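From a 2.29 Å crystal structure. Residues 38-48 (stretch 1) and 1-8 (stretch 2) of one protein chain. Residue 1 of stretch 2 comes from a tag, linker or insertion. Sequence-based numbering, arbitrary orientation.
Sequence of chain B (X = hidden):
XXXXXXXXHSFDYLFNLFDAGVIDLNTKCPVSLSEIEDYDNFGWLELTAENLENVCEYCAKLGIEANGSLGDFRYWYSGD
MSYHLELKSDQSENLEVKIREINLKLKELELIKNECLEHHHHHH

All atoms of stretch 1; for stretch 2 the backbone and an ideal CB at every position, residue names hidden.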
# COMPACT_ATOMS: atom_id res chain seq x y z
N ASP B 38 10.88 5.89 -12.10
CA ASP B 38 11.38 4.71 -11.38
C ASP B 38 10.76 4.72 -9.97
O ASP B 38 11.36 5.23 -9.02
CB ASP B 38 12.91 4.70 -11.43
CG ASP B 38 13.57 3.66 -10.54
OD1 ASP B 38 12.92 2.65 -10.23
OD2 ASP B 38 14.72 3.90 -10.15
N TYR B 39 9.56 4.11 -9.85
CA TYR B 39 8.63 4.43 -8.76
C TYR B 39 9.21 4.00 -7.42
O TYR B 39 9.15 4.73 -6.44
CB TYR B 39 7.25 3.79 -8.94
CG TYR B 39 6.32 4.10 -7.79
CD1 TYR B 39 5.61 5.28 -7.75
CD2 TYR B 39 6.18 3.24 -6.71
CE1 TYR B 39 4.79 5.61 -6.70
CE2 TYR B 39 5.36 3.55 -5.64
CZ TYR B 39 4.65 4.74 -5.64
OH TYR B 39 3.81 5.09 -4.61
N ASP B 40 9.80 2.82 -7.40
CA ASP B 40 10.19 2.22 -6.15
C ASP B 40 11.32 3.04 -5.50
O ASP B 40 11.55 2.86 -4.30
CB ASP B 40 10.56 0.75 -6.33
CG ASP B 40 9.35 -0.17 -6.50
OD1 ASP B 40 8.39 -0.07 -5.69
OD2 ASP B 40 9.38 -1.00 -7.44
N ASN B 41 11.98 3.91 -6.27
CA ASN B 41 13.14 4.66 -5.81
C ASN B 41 12.81 6.14 -5.63
O ASN B 41 13.70 6.94 -5.35
CB ASN B 41 14.30 4.54 -6.80
CG ASN B 41 14.95 3.19 -6.71
OD1 ASN B 41 15.23 2.73 -5.61
ND2 ASN B 41 15.12 2.52 -7.83
N PHE B 42 11.54 6.51 -5.79
CA PHE B 42 11.18 7.90 -5.91
C PHE B 42 10.55 8.40 -4.61
O PHE B 42 9.71 7.74 -4.03
CB PHE B 42 10.25 8.09 -7.10
CG PHE B 42 9.78 9.50 -7.25
CD1 PHE B 42 8.74 9.99 -6.48
CD2 PHE B 42 10.43 10.37 -8.11
CE1 PHE B 42 8.34 11.31 -6.59
CE2 PHE B 42 10.02 11.69 -8.22
CZ PHE B 42 8.98 12.16 -7.45
N GLY B 43 10.96 9.58 -4.17
CA GLY B 43 10.22 10.33 -3.16
C GLY B 43 10.60 9.96 -1.73
O GLY B 43 9.96 10.41 -0.79
N TRP B 44 11.59 9.12 -1.54
CA TRP B 44 12.05 8.78 -0.20
C TRP B 44 12.76 9.98 0.43
O TRP B 44 13.37 10.80 -0.28
CB TRP B 44 12.97 7.56 -0.24
CG TRP B 44 12.26 6.32 -0.69
CD1 TRP B 44 12.17 5.85 -1.97
CD2 TRP B 44 11.50 5.41 0.12
NE1 TRP B 44 11.44 4.70 -2.01
CE2 TRP B 44 11.04 4.38 -0.74
CE3 TRP B 44 11.22 5.32 1.49
CZ2 TRP B 44 10.26 3.32 -0.27
CZ3 TRP B 44 10.48 4.25 1.95
CH2 TRP B 44 10.00 3.27 1.08
N LEU B 45 12.63 10.06 1.74
CA LEU B 45 13.30 11.06 2.56
C LEU B 45 14.12 10.34 3.62
O LEU B 45 13.60 9.42 4.25
CB LEU B 45 12.24 11.95 3.23
CG LEU B 45 12.76 12.88 4.33
CD1 LEU B 45 13.59 14.02 3.74
CD2 LEU B 45 11.61 13.43 5.16
N GLU B 46 15.38 10.77 3.79
CA GLU B 46 16.26 10.23 4.83
C GLU B 46 15.65 10.58 6.18
O GLU B 46 15.31 11.72 6.41
CB GLU B 46 17.67 10.83 4.72
CG GLU B 46 18.50 10.70 6.00
CD GLU B 46 19.97 11.11 5.94
OE1 GLU B 46 20.48 11.44 4.83
OE2 GLU B 46 20.62 11.09 7.01
N LEU B 47 15.51 9.60 7.06
CA LEU B 47 14.85 9.89 8.32
C LEU B 47 15.93 10.15 9.37
O LEU B 47 16.78 9.30 9.59
CB LEU B 47 13.97 8.71 8.73
CG LEU B 47 13.13 8.93 9.99
CD1 LEU B 47 11.91 9.78 9.68
CD2 LEU B 47 12.71 7.61 10.60
N THR B 48 15.85 11.33 9.98
CA THR B 48 16.87 11.78 10.94
C THR B 48 16.22 11.99 12.30
O THR B 48 15.00 12.01 12.43
CB THR B 48 17.57 13.06 10.47
OG1 THR B 48 16.63 14.13 10.29
CG2 THR B 48 18.32 12.85 9.18
N UNK B 1 20.90 3.75 6.55
CA UNK B 1 20.12 5.02 6.36
C UNK B 1 18.63 4.66 6.29
O UNK B 1 18.22 3.91 5.40
CB UNK B 1 20.55 5.76 5.09
N UNK B 2 17.83 5.14 7.24
CA UNK B 2 16.42 4.80 7.22
C UNK B 2 15.67 5.88 6.45
O UNK B 2 16.05 7.05 6.45
CB UNK B 2 15.87 4.65 8.64
N UNK B 3 14.61 5.44 5.79
CA UNK B 3 13.81 6.35 4.97
C UNK B 3 12.32 6.09 5.16
O UNK B 3 11.85 5.04 5.63
CB UNK B 3 14.18 6.21 3.49
N UNK B 4 11.62 7.03 4.61
CA UNK B 4 10.27 7.29 4.85
C UNK B 4 9.69 7.86 3.55
O UNK B 4 10.34 8.71 2.89
CB UNK B 4 10.09 8.23 6.04
N UNK B 5 8.52 7.35 3.15
CA UNK B 5 7.83 7.84 1.97
C UNK B 5 6.32 7.93 2.26
O UNK B 5 5.71 7.06 2.89
CB UNK B 5 8.10 6.93 0.77
N UNK B 6 5.72 8.96 1.70
CA UNK B 6 4.35 9.23 1.91
C UNK B 6 3.64 9.05 0.58
O UNK B 6 3.96 9.75 -0.36
CB UNK B 6 4.14 10.63 2.49
N UNK B 7 2.66 8.16 0.52
CA UNK B 7 1.95 7.93 -0.72
C UNK B 7 0.48 8.39 -0.61
O UNK B 7 -0.10 8.46 0.48
CB UNK B 7 2.02 6.45 -1.10
N UNK B 8 -0.10 8.66 -1.79
CA UNK B 8 -1.50 8.92 -1.87
C UNK B 8 -2.12 7.95 -2.89
O UNK B 8 -1.44 7.45 -3.80
CB UNK B 8 -1.76 10.38 -2.25

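Position 1 lies at the start of the stretch, its CA-to-CB bond sideways to stretch 1 and its ideal CB 5.4 Å from Glu46 CG. Almost any side chain would fit, a long flexible one best reaching Glu46. The residue is Met1, which comes from an expression tag; its CE ends 3.3 Å from Glu46 OE1.

At position 2 the backbone does most of the work, since its O accepts a hydrogen bond from Leu47 N (2.7 Å). The ideal CB, sideways, is 4.5 Å from Leu47 CB, so an aliphatic or other apolar side chain would suit. Met2 packs its CB 4.4 Å from Leu47 CB, then leads away.

Position 3 pairs with Glu46 in an antiparallel, non-hydrogen-bonded bridge, and its CB shares a face of the sheet with that residue. The ideal CB is 3.7 Å from Trp44 CE3; an aromatic or large aliphatic residue could rest its first carbon on the indole and extend along Glu46. Phe3 has CB 3.6 Å from Trp44 CE3, and its ring runs on past Glu46, with CD1 3.6 Å from Glu46 CA.

Position 4 turns to the other face, with Leu45, and its ideal CB is 4.3 Å from Leu47 CD1. Valine, isoleucine or leucine would suit this strand position beside Leu45 and Leu47. Val4 places CG2 4.0 Å from Leu47 CD1 and CG1 4.5 Å from Leu45 CB. Its O accepts from Leu45 N (2.9 Å), while its N donates weakly to Leu45 O (3.1 Å).

Position 5 points toward stretch 1. Its ideal CB lies 3.6 Å from Trp44 CE3, and beyond it the Trp44 and Tyr39 rings flank a slot near the carbonyls of Tyr39 and Phe42. A long side chain ending in donors is wanted: a flat guanidinium matches the slot best. Arg5 lays CB over the indole, 3.7 Å from the centroid of the Trp44 six-membered ring. Its guanidinium has Trp44 and Tyr39 on opposite faces, and NH1 donates to Phe42 O (3.1 Å) and, weakly, to Tyr39 O (2.6 Å).

Position 6 points away, with nothing of stretch 1 near its ideal CB, so the visible atoms barely restrict the choice; it is Leu6.

At position 7 the ideal CB is 4.2 Å from Tyr39 OH, inviting a small polar residue. Ser7 fits: one water hydrogen-bonds to both Ser7 OG (3.0 Å) and Tyr39 OH (2.6 Å).

Position 8 is beyond contact and unconstrained here; it is Tyr8.

Stretch 2, residues 1-8: MMFVRLSY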
# COMPACT_ATOMS: atom_id res chain seq x y z
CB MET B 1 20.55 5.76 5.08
CG MET B 1 20.02 7.20 4.95
SD MET B 1 21.20 8.30 4.10
CE MET B 1 20.23 8.95 2.74
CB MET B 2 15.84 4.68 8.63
CG MET B 2 15.89 3.28 9.12
SD MET B 2 15.30 3.29 10.75
CE MET B 2 16.17 1.89 11.45
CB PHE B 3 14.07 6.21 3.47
CG PHE B 3 15.52 6.26 3.06
CD1 PHE B 3 16.06 7.42 2.53
CD2 PHE B 3 16.32 5.14 3.17
CE1 PHE B 3 17.39 7.47 2.14
CE2 PHE B 3 17.65 5.19 2.78
CZ PHE B 3 18.18 6.35 2.27
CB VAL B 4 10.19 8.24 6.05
CG1 VAL B 4 9.46 9.53 5.74
CG2 VAL B 4 9.65 7.53 7.27
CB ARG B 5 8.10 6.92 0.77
CG ARG B 5 7.48 7.41 -0.53
CD ARG B 5 8.04 6.70 -1.75
NE ARG B 5 7.60 5.33 -1.82
CZ ARG B 5 7.74 4.54 -2.89
NH1 ARG B 5 8.29 5.01 -4.00
NH2 ARG B 5 7.30 3.30 -2.83
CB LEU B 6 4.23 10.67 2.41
CG LEU B 6 2.80 11.18 2.54
CD1 LEU B 6 2.01 10.29 3.49
CD2 LEU B 6 2.78 12.63 3.02
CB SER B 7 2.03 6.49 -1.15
OG SER B 7 3.37 6.03 -1.15
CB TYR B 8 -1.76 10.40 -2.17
CG TYR B 8 -1.49 10.85 -3.58
CD1 TYR B 8 -2.49 10.87 -4.54
CD2 TYR B 8 -0.24 11.32 -3.95
CE1 TYR B 8 -2.25 11.32 -5.82
CE2 TYR B 8 0.02 11.78 -5.23
CZ TYR B 8 -0.99 11.78 -6.16
OH TYR B 8 -0.71 12.20 -7.42
O HOH W 1 18.41 7.07 8.87
O HOH W 2 7.36 11.09 0.31
O HOH W 3 3.71 3.48 -2.61
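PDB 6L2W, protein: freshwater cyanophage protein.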